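Long-range contacts in putative O-acetylhomoserine (Thiol)-lyase (Campylobacter jejuni, PDB 4OC9), which probably makes homocysteine from O-acetylhomoserine and a sulfur donor, using pyridoxal 5'-phosphate as its cofactor: residues 98-103 against 143-148; 137-142 against 168-173; 147-152 against 174-179. All coordinates share one frame; numbering follows the deposited sequence.

Contact 1: residues 98-103 against 143-148; sequences SGDNVA and DQNTKA
Asp143 and Asn101 meet tip to tip at the entrance to two neighbouring parallel strands, 101-105 and 146-152, of the large mixed sheet in this fold-type I PLP enzyme. Asn101 ND2 donates to Asp143 OD1 at 3.2 Å from one face of the carboxylate; Asn145 N reaches the same oxygen from the opposite face and makes an Asx turn. The amide and carboxylate planes stand 70° apart, and Asp143 OD2 forms a salt bridge with Arg128. Asn145 O then accepts Asn101 N at 3.1 Å. Thr146 OG1 gives a short 2.6 Å bond to Asn101 OD1, in the carbonyl plane and on a lone pair, while accepting from Asp143 N. Both ends of the Asn101 amide are therefore gripped, which fixes its rotation. Lys147 N bonds to Asn101 O at 2.9 Å; its side chain lays CE 3.3 Å from Asp100 OD2, but NZ finds its hydrogen bond at Arg234 O, and Asp100 OD1 and Lys147 NZ, 4.3 Å apart, are oppositely charged neighbours too distant for an ion pair. At Ala148 the ladder continues, with Ala103 N donating to Ala148 O at 2.8 Å, and Val102 CG1 rests against Ala148 CB.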
loop_
_atom_site.group_PDB
_atom_site.type_symbol
_atom_site.label_atom_id
_atom_site.label_comp_id
_atom_site.label_asym_id
_atom_site.label_seq_id
_atom_site.Cartn_x
_atom_site.Cartn_y
_atom_site.Cartn_z
ATOM N N SER D 98 -8.395 -25.247 -28.006
ATOM C CA SER D 98 -9.287 -26.385 -28.101
ATOM C C SER D 98 -8.856 -27.408 -29.196
ATOM O O SER D 98 -8.565 -27.056 -30.351
ATOM C CB SER D 98 -10.720 -25.906 -28.336
ATOM O OG SER D 98 -11.611 -26.996 -28.249
ATOM N N GLY D 99 -8.830 -28.677 -28.814
ATOM C CA GLY D 99 -8.441 -29.762 -29.711
ATOM C C GLY D 99 -6.971 -30.147 -29.603
ATOM O O GLY D 99 -6.539 -31.149 -30.160
ATOM N N ASP D 100 -6.181 -29.343 -28.911
ATOM C CA ASP D 100 -4.774 -29.640 -28.761
ATOM C C ASP D 100 -4.534 -30.384 -27.441
ATOM O O ASP D 100 -5.446 -30.584 -26.633
ATOM C CB ASP D 100 -3.967 -28.330 -28.782
ATOM C CG ASP D 100 -4.063 -27.584 -30.117
ATOM O OD1 ASP D 100 -4.362 -28.244 -31.130
ATOM O OD2 ASP D 100 -3.808 -26.342 -30.133
ATOM N N ASN D 101 -3.291 -30.790 -27.227
ATOM C CA ASN D 101 -2.942 -31.450 -25.995
ATOM C C ASN D 101 -1.611 -30.907 -25.496
ATOM O O ASN D 101 -0.850 -30.273 -26.247
ATOM C CB ASN D 101 -2.909 -32.970 -26.175
ATOM C CG ASN D 101 -1.797 -33.446 -27.072
ATOM O OD1 ASN D 101 -0.656 -33.555 -26.647
ATOM N ND2 ASN D 101 -2.164 -33.899 -28.249
ATOM N N VAL D 102 -1.365 -31.127 -24.213
ATOM C CA VAL D 102 -0.130 -30.682 -23.595
ATOM C C VAL D 102 0.384 -31.829 -22.778
ATOM O O VAL D 102 -0.398 -32.567 -22.172
ATOM C CB VAL D 102 -0.293 -29.433 -22.672
ATOM C CG1 VAL D 102 -0.793 -28.232 -23.472
ATOM C CG2 VAL D 102 -1.255 -29.712 -21.519
ATOM N N ALA D 103 1.707 -31.949 -22.735
ATOM C CA ALA D 103 2.374 -32.993 -21.965
ATOM C C ALA D 103 2.828 -32.386 -20.634
ATOM O O ALA D 103 3.462 -31.318 -20.618
ATOM C CB ALA D 103 3.573 -33.530 -22.718
ATOM N N ASP D 143 2.367 -36.014 -30.073
ATOM C CA ASP D 143 1.779 -36.119 -31.424
ATOM C C ASP D 143 1.889 -34.709 -32.048
ATOM O O ASP D 143 2.478 -33.807 -31.435
ATOM C CB ASP D 143 0.377 -36.740 -31.466
ATOM C CG ASP D 143 -0.677 -35.874 -30.863
ATOM O OD1 ASP D 143 -0.521 -34.633 -30.862
ATOM O OD2 ASP D 143 -1.734 -36.426 -30.491
ATOM N N GLN D 144 1.305 -34.475 -33.211
ATOM C CA GLN D 144 1.444 -33.171 -33.852
ATOM C C GLN D 144 0.570 -32.097 -33.224
ATOM O O GLN D 144 0.662 -30.910 -33.603
ATOM C CB GLN D 144 1.087 -33.277 -35.333
ATOM C CG GLN D 144 1.565 -32.063 -36.187
ATOM C CD GLN D 144 3.081 -32.036 -36.379
ATOM O OE1 GLN D 144 3.753 -33.020 -36.098
ATOM N NE2 GLN D 144 3.609 -30.945 -36.950
ATOM N N ASN D 145 -0.304 -32.522 -32.312
ATOM C CA ASN D 145 -1.214 -31.622 -31.597
ATOM C C ASN D 145 -0.692 -31.210 -30.208
ATOM O O ASN D 145 -1.302 -30.377 -29.526
ATOM C CB ASN D 145 -2.590 -32.248 -31.462
ATOM C CG ASN D 145 -3.270 -32.434 -32.797
ATOM O OD1 ASN D 145 -3.110 -31.621 -33.725
ATOM N ND2 ASN D 145 -4.076 -33.484 -32.891
ATOM N N THR D 146 0.427 -31.804 -29.807
ATOM C CA THR D 146 1.059 -31.515 -28.535
ATOM C C THR D 146 1.706 -30.148 -28.672
ATOM O O THR D 146 2.659 -29.963 -29.448
ATOM C CB THR D 146 2.113 -32.567 -28.168
ATOM O OG1 THR D 146 1.498 -33.860 -28.080
ATOM C CG2 THR D 146 2.764 -32.209 -26.814
ATOM N N LYS D 147 1.226 -29.191 -27.888
ATOM C CA LYS D 147 1.766 -27.815 -27.962
ATOM C C LYS D 147 2.736 -27.365 -26.854
ATOM O O LYS D 147 3.369 -26.315 -26.972
ATOM C CB LYS D 147 0.597 -26.851 -27.967
ATOM C CG LYS D 147 -0.437 -27.183 -29.010
ATOM C CD LYS D 147 0.154 -27.291 -30.399
ATOM C CE LYS D 147 -0.960 -27.439 -31.417
ATOM N NZ LYS D 147 -0.365 -27.687 -32.744
ATOM N N ALA D 148 2.826 -28.138 -25.772
ATOM C CA ALA D 148 3.723 -27.773 -24.682
ATOM C C ALA D 148 4.117 -28.968 -23.820
ATOM O O ALA D 148 3.380 -29.959 -23.710
ATOM C CB ALA D 148 3.091 -26.698 -23.813
#

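Contact 2: residues 137-142 against 168-173; sequences SLEKVI and NQIAKK
Ile170 is the hub of this helix-to-helix contact, taking Leu138 and Ile142 on its CG2 methyl and the carboxylate end of Glu139 against its CG1. Helices 136-141 and 164-174 lie side by side on one face of the large sheet, the arrangement expected of helices that link parallel strands in a three-layer alpha/beta/alpha domain. Their short segments run nearly parallel, 20° apart, with axes 10.8 Å from each other, a separation that side chains rather than backbones must bridge. The tighter part is the apolar one, facing the sheet. Ile142 CD1 meets Ile170 CG2 at 3.8 Å, and Leu138 CD2 comes obliquely to the same methyl at 4.2 Å. Leu138 also touches Ile149 of strand 146-152, in the sheet, so the cluster merges with the packing of helices on the sheet.

Toward solvent the contact becomes sparse and polar. Glu139 bends at its second torsion (chi2 -83°), which turns CD over Ile170, and OE2 lies 3.8 Å from Ile170 CG1. The exposed Lys173 side chain crosses that of Glu139 at about a right angle. The salt bridge is made mainly by Lys173 NZ to Glu139 OE2, 3.1 Å, on the syn side of the carboxylate and 19° out of its plane; the second bond, to OE1, is weak. The stronger partner of OE1 is His174 NE2, at the end of helix 164-174. One carboxylate thus answers two donors from the neighbouring helix, a setting that would favour its ionised form and might also favour a protonated imidazole.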
loop_
_atom_site.group_PDB
_atom_site.type_symbol
_atom_site.label_atom_id
_atom_site.label_comp_id
_atom_site.label_asym_id
_atom_site.label_seq_id
_atom_site.Cartn_x
_atom_site.Cartn_y
_atom_site.Cartn_z
ATOM N N SER D 137 8.597 -42.185 -21.722
ATOM C CA SER D 137 7.161 -41.971 -21.519
ATOM C C SER D 137 6.708 -40.634 -22.126
ATOM O O SER D 137 5.524 -40.448 -22.415
ATOM C CB SER D 137 6.772 -42.017 -20.044
ATOM O OG SER D 137 7.375 -40.958 -19.305
ATOM N N LEU D 138 7.637 -39.697 -22.288
ATOM C CA LEU D 138 7.315 -38.409 -22.887
ATOM C C LEU D 138 7.157 -38.563 -24.405
ATOM O O LEU D 138 6.171 -38.071 -24.974
ATOM C CB LEU D 138 8.355 -37.348 -22.531
ATOM C CG LEU D 138 8.195 -35.967 -23.166
ATOM C CD1 LEU D 138 6.801 -35.376 -23.001
ATOM C CD2 LEU D 138 9.254 -35.031 -22.603
ATOM N N GLU D 139 8.113 -39.224 -25.060
ATOM C CA GLU D 139 8.050 -39.463 -26.536
ATOM C C GLU D 139 6.721 -40.088 -26.906
ATOM O O GLU D 139 6.088 -39.738 -27.885
ATOM C CB GLU D 139 9.102 -40.466 -26.943
ATOM C CG GLU D 139 10.537 -40.023 -26.814
ATOM C CD GLU D 139 11.106 -39.193 -27.961
ATOM O OE1 GLU D 139 10.308 -38.712 -28.763
ATOM O OE2 GLU D 139 12.372 -39.034 -28.059
ATOM N N LYS D 140 6.347 -41.066 -26.102
ATOM C CA LYS D 140 5.113 -41.812 -26.249
ATOM C C LYS D 140 3.823 -40.998 -26.342
ATOM O O LYS D 140 2.976 -41.296 -27.168
ATOM C CB LYS D 140 5.007 -42.765 -25.065
ATOM C CG LYS D 140 3.764 -43.651 -25.045
ATOM C CD LYS D 140 3.776 -44.595 -23.851
ATOM C CE LYS D 140 2.559 -45.508 -23.859
ATOM N NZ LYS D 140 2.576 -46.463 -22.716
ATOM N N VAL D 141 3.670 -39.981 -25.496
ATOM C CA VAL D 141 2.451 -39.172 -25.518
ATOM C C VAL D 141 2.466 -38.010 -26.508
ATOM O O VAL D 141 1.443 -37.337 -26.689
ATOM C CB VAL D 141 2.070 -38.665 -24.117
ATOM C CG1 VAL D 141 1.740 -39.848 -23.207
ATOM C CG2 VAL D 141 3.159 -37.761 -23.524
ATOM N N ILE D 142 3.586 -37.793 -27.189
ATOM C CA ILE D 142 3.684 -36.702 -28.164
ATOM C C ILE D 142 3.100 -36.988 -29.538
ATOM O O ILE D 142 3.285 -38.085 -30.085
ATOM C CB ILE D 142 5.151 -36.300 -28.372
ATOM C CG1 ILE D 142 5.707 -35.701 -27.066
ATOM C CG2 ILE D 142 5.280 -35.272 -29.483
ATOM C CD1 ILE D 142 7.159 -35.288 -27.122
ATOM N N ASN D 168 14.868 -31.171 -23.023
ATOM C CA ASN D 168 15.168 -30.239 -24.080
ATOM C C ASN D 168 15.405 -30.948 -25.409
ATOM O O ASN D 168 14.890 -30.522 -26.441
ATOM C CB ASN D 168 16.439 -29.489 -23.777
ATOM C CG ASN D 168 16.716 -28.421 -24.795
ATOM O OD1 ASN D 168 15.822 -27.643 -25.148
ATOM N ND2 ASN D 168 17.966 -28.339 -25.258
ATOM N N GLN D 169 16.206 -32.007 -25.388
ATOM C CA GLN D 169 16.477 -32.776 -26.614
ATOM C C GLN D 169 15.207 -33.184 -27.303
ATOM O O GLN D 169 15.023 -32.941 -28.484
ATOM C CB GLN D 169 17.277 -34.049 -26.342
ATOM C CG GLN D 169 18.758 -33.932 -26.016
ATOM C CD GLN D 169 19.320 -35.256 -25.500
ATOM O OE1 GLN D 169 18.578 -36.206 -25.251
ATOM N NE2 GLN D 169 20.634 -35.300 -25.296
ATOM N N ILE D 170 14.346 -33.835 -26.549
ATOM C CA ILE D 170 13.075 -34.300 -27.045
ATOM C C ILE D 170 12.218 -33.159 -27.550
ATOM O O ILE D 170 11.599 -33.263 -28.621
ATOM C CB ILE D 170 12.306 -35.055 -25.939
ATOM C CG1 ILE D 170 13.086 -36.343 -25.544
ATOM C CG2 ILE D 170 10.915 -35.422 -26.423
ATOM C CD1 ILE D 170 12.481 -37.144 -24.410
ATOM N N ALA D 171 12.168 -32.082 -26.778
ATOM C CA ALA D 171 11.372 -30.921 -27.139
ATOM C C ALA D 171 11.888 -30.256 -28.402
ATOM O O ALA D 171 11.104 -29.930 -29.282
ATOM C CB ALA D 171 11.358 -29.924 -26.004
ATOM N N LYS D 172 13.195 -30.073 -28.500
ATOM C CA LYS D 172 13.769 -29.445 -29.683
ATOM C C LYS D 172 13.585 -30.289 -30.941
ATOM O O LYS D 172 13.362 -29.757 -32.032
ATOM C CB LYS D 172 15.232 -28.950 -29.478
ATOM C CG LYS D 172 15.270 -27.749 -28.521
ATOM C CD LYS D 172 16.612 -27.013 -28.513
ATOM C CE LYS D 172 16.700 -25.875 -27.510
ATOM N NZ LYS D 172 15.613 -24.861 -27.433
ATOM N N LYS D 173 13.626 -31.603 -30.780
ATOM C CA LYS D 173 13.484 -32.494 -31.894
ATOM C C LYS D 173 12.110 -32.300 -32.553
ATOM O O LYS D 173 12.023 -32.111 -33.758
ATOM C CB LYS D 173 13.634 -33.940 -31.432
ATOM C CG LYS D 173 13.717 -34.926 -32.581
ATOM C CD LYS D 173 13.755 -36.364 -32.112
ATOM C CE LYS D 173 12.425 -36.786 -31.495
ATOM N NZ LYS D 173 12.529 -38.210 -31.084
#

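Contact 3: residues 147-152 against 174-179; sequences KAIFFE and HKIVSI
Ile179 sits beside Ala148 and Phe150 like a knob between a low and a high neighbour, in the beta-alpha-beta unit formed by strand 146-152, helix 164-174 and strand 177-181. The two strands are adjacent and parallel in the sheet, their short segments inclined by 24°. Ile179 CD1 rests 4.0 Å from Ala148 CB, the small neighbour. Its other branch meets the ring: Ile179 CG2, anti to the backbone N, comes obliquely to Phe150 CD2 at 3.5 Å. Helix 84-93 covers this face, bringing Cys88 to Phe150 and Ala91 and Leu92 to Ile179.

A second fit forms at Ile176. Its CG2 methyl settles against the backbone at the start of strand 146-152, 3.8 Å from Ala148 N, and against Ile149 CG1, the two isoleucine side chains crossing at about a right angle. Ile149 and Phe151 also meet helix 164-174, through Ala171 and Ile167 for the first and Ile164 and Ile167 for the second.

The backbone ladder keeps these shapes in step: Val177 O accepts Ile149 N at 3.2 Å, and Ile149 O receives Ile179 N at 2.8 Å. Further along, Phe151 N donates to Ile179 O at 3.1 Å. Phe151 CG lies between its own backbone N and carbonyl carbon (chi1 67°); ring atom CD1 of Phe151 is 3.5 Å from that same Ile179 O.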
loop_
_atom_site.group_PDB
_atom_site.type_symbol
_atom_site.label_atom_id
_atom_site.label_comp_id
_atom_site.label_asym_id
_atom_site.label_seq_id
_atom_site.Cartn_x
_atom_site.Cartn_y
_atom_site.Cartn_z
ATOM N N LYS D 147 1.226 -29.191 -27.888
ATOM C CA LYS D 147 1.766 -27.815 -27.962
ATOM C C LYS D 147 2.736 -27.365 -26.854
ATOM O O LYS D 147 3.369 -26.315 -26.972
ATOM C CB LYS D 147 0.597 -26.851 -27.967
ATOM C CG LYS D 147 -0.437 -27.183 -29.010
ATOM C CD LYS D 147 0.154 -27.291 -30.399
ATOM C CE LYS D 147 -0.960 -27.439 -31.417
ATOM N NZ LYS D 147 -0.365 -27.687 -32.744
ATOM N N ALA D 148 2.826 -28.138 -25.772
ATOM C CA ALA D 148 3.723 -27.773 -24.682
ATOM C C ALA D 148 4.117 -28.968 -23.820
ATOM O O ALA D 148 3.380 -29.959 -23.710
ATOM C CB ALA D 148 3.091 -26.698 -23.813
ATOM N N ILE D 149 5.315 -28.860 -23.260
ATOM C CA ILE D 149 5.914 -29.867 -22.371
ATOM C C ILE D 149 6.168 -29.102 -21.062
ATOM O O ILE D 149 7.026 -28.208 -21.019
ATOM C CB ILE D 149 7.184 -30.453 -22.953
ATOM C CG1 ILE D 149 6.835 -31.234 -24.240
ATOM C CG2 ILE D 149 7.807 -31.371 -21.931
ATOM C CD1 ILE D 149 8.018 -31.792 -25.004
ATOM N N PHE D 150 5.378 -29.439 -20.034
ATOM C CA PHE D 150 5.438 -28.769 -18.756
ATOM C C PHE D 150 6.001 -29.582 -17.629
ATOM O O PHE D 150 5.619 -30.732 -17.445
ATOM C CB PHE D 150 4.026 -28.354 -18.357
ATOM C CG PHE D 150 3.975 -27.486 -17.129
ATOM C CD1 PHE D 150 3.927 -28.044 -15.865
ATOM C CD2 PHE D 150 3.964 -26.105 -17.249
ATOM C CE1 PHE D 150 3.903 -27.245 -14.745
ATOM C CE2 PHE D 150 3.937 -25.302 -16.121
ATOM C CZ PHE D 150 3.912 -25.877 -14.870
ATOM N N PHE D 151 6.903 -28.959 -16.873
ATOM C CA PHE D 151 7.532 -29.623 -15.742
ATOM C C PHE D 151 8.132 -28.607 -14.779
ATOM O O PHE D 151 8.237 -27.412 -15.095
ATOM C CB PHE D 151 8.664 -30.522 -16.214
ATOM C CG PHE D 151 9.817 -29.772 -16.798
ATOM C CD1 PHE D 151 9.795 -29.363 -18.106
ATOM C CD2 PHE D 151 10.941 -29.528 -16.057
ATOM C CE1 PHE D 151 10.879 -28.707 -18.661
ATOM C CE2 PHE D 151 12.033 -28.861 -16.599
ATOM C CZ PHE D 151 11.997 -28.441 -17.906
ATOM N N GLU D 152 8.514 -29.089 -13.610
ATOM C CA GLU D 152 9.128 -28.251 -12.589
ATOM C C GLU D 152 10.614 -28.623 -12.492
ATOM O O GLU D 152 10.998 -29.791 -12.689
ATOM C CB GLU D 152 8.427 -28.399 -11.251
ATOM C CG GLU D 152 7.026 -27.826 -11.240
ATOM C CD GLU D 152 6.257 -28.006 -9.933
ATOM O OE1 GLU D 152 6.845 -28.498 -8.954
ATOM O OE2 GLU D 152 5.041 -27.698 -9.919
ATOM N N HIS D 174 11.050 -32.347 -31.753
ATOM C CA HIS D 174 9.693 -32.189 -32.260
ATOM C C HIS D 174 9.272 -30.744 -32.464
ATOM O O HIS D 174 8.132 -30.493 -32.869
ATOM C CB HIS D 174 8.676 -32.823 -31.301
ATOM C CG HIS D 174 8.864 -34.291 -31.081
ATOM N ND1 HIS D 174 8.258 -35.250 -31.872
ATOM C CD2 HIS D 174 9.569 -34.968 -30.147
ATOM C CE1 HIS D 174 8.591 -36.453 -31.438
ATOM N NE2 HIS D 174 9.383 -36.309 -30.390
ATOM N N LYS D 175 10.145 -29.788 -32.159
ATOM C CA LYS D 175 9.821 -28.354 -32.325
ATOM C C LYS D 175 8.667 -27.928 -31.400
ATOM O O LYS D 175 7.755 -27.198 -31.798
ATOM C CB LYS D 175 9.488 -28.073 -33.786
ATOM C CG LYS D 175 10.630 -28.491 -34.665
ATOM C CD LYS D 175 11.692 -27.432 -34.824
ATOM C CE LYS D 175 11.141 -26.393 -35.790
ATOM N NZ LYS D 175 12.086 -25.264 -35.996
ATOM N N ILE D 176 8.712 -28.427 -30.165
ATOM C CA ILE D 176 7.705 -28.121 -29.164
ATOM C C ILE D 176 8.280 -27.184 -28.089
ATOM O O ILE D 176 9.435 -27.325 -27.664
ATOM C CB ILE D 176 7.186 -29.392 -28.473
ATOM C CG1 ILE D 176 6.542 -30.314 -29.490
ATOM C CG2 ILE D 176 6.164 -29.031 -27.405
ATOM C CD1 ILE D 176 6.080 -31.643 -28.917
ATOM N N VAL D 177 7.458 -26.230 -27.664
ATOM C CA VAL D 177 7.851 -25.263 -26.636
ATOM C C VAL D 177 7.865 -25.927 -25.282
ATOM O O VAL D 177 6.896 -26.625 -24.920
ATOM C CB VAL D 177 6.856 -24.100 -26.548
ATOM C CG1 VAL D 177 7.162 -23.229 -25.340
ATOM C CG2 VAL D 177 6.849 -23.282 -27.834
ATOM N N SER D 178 8.987 -25.789 -24.571
ATOM C CA SER D 178 9.127 -26.370 -23.240
ATOM C C SER D 178 8.904 -25.282 -22.194
ATOM O O SER D 178 9.449 -24.173 -22.308
ATOM C CB SER D 178 10.516 -26.956 -23.027
ATOM O OG SER D 178 11.521 -25.948 -23.102
ATOM N N ILE D 179 8.104 -25.618 -21.184
ATOM C CA ILE D 179 7.777 -24.719 -20.071
ATOM C C ILE D 179 8.296 -25.259 -18.742
ATOM O O ILE D 179 7.912 -26.363 -18.325
ATOM C CB ILE D 179 6.259 -24.572 -19.854
ATOM C CG1 ILE D 179 5.585 -24.008 -21.092
ATOM C CG2 ILE D 179 6.014 -23.636 -18.678
ATOM C CD1 ILE D 179 4.066 -24.009 -21.016
#

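Overall arrangement
Strand 146-152 is the common element: contact 1 binds one of its edges and contact 3 the other, sharing Lys147 and Ala148, with centres about 10 Å apart. Ala103 O and Phe150 N, 2.7 Å apart, probably add a rung to the ladder of contact 1, on a residue of contact 3. Contact 2 lies over them, its centre about 12 Å from that of contact 1 and 8 Å from that of contact 3. Leu138 CD1 packs 3.7 Å from Ala103 CB, and Ala171 O probably accepts Ile176 N at 3.0 Å. Beyond 177-181 the sheet continues with strand 199-203, which precedes Lys206, the predicted pyridoxal phosphate lysine; all three contacts belong to its sheet-and-helix layers.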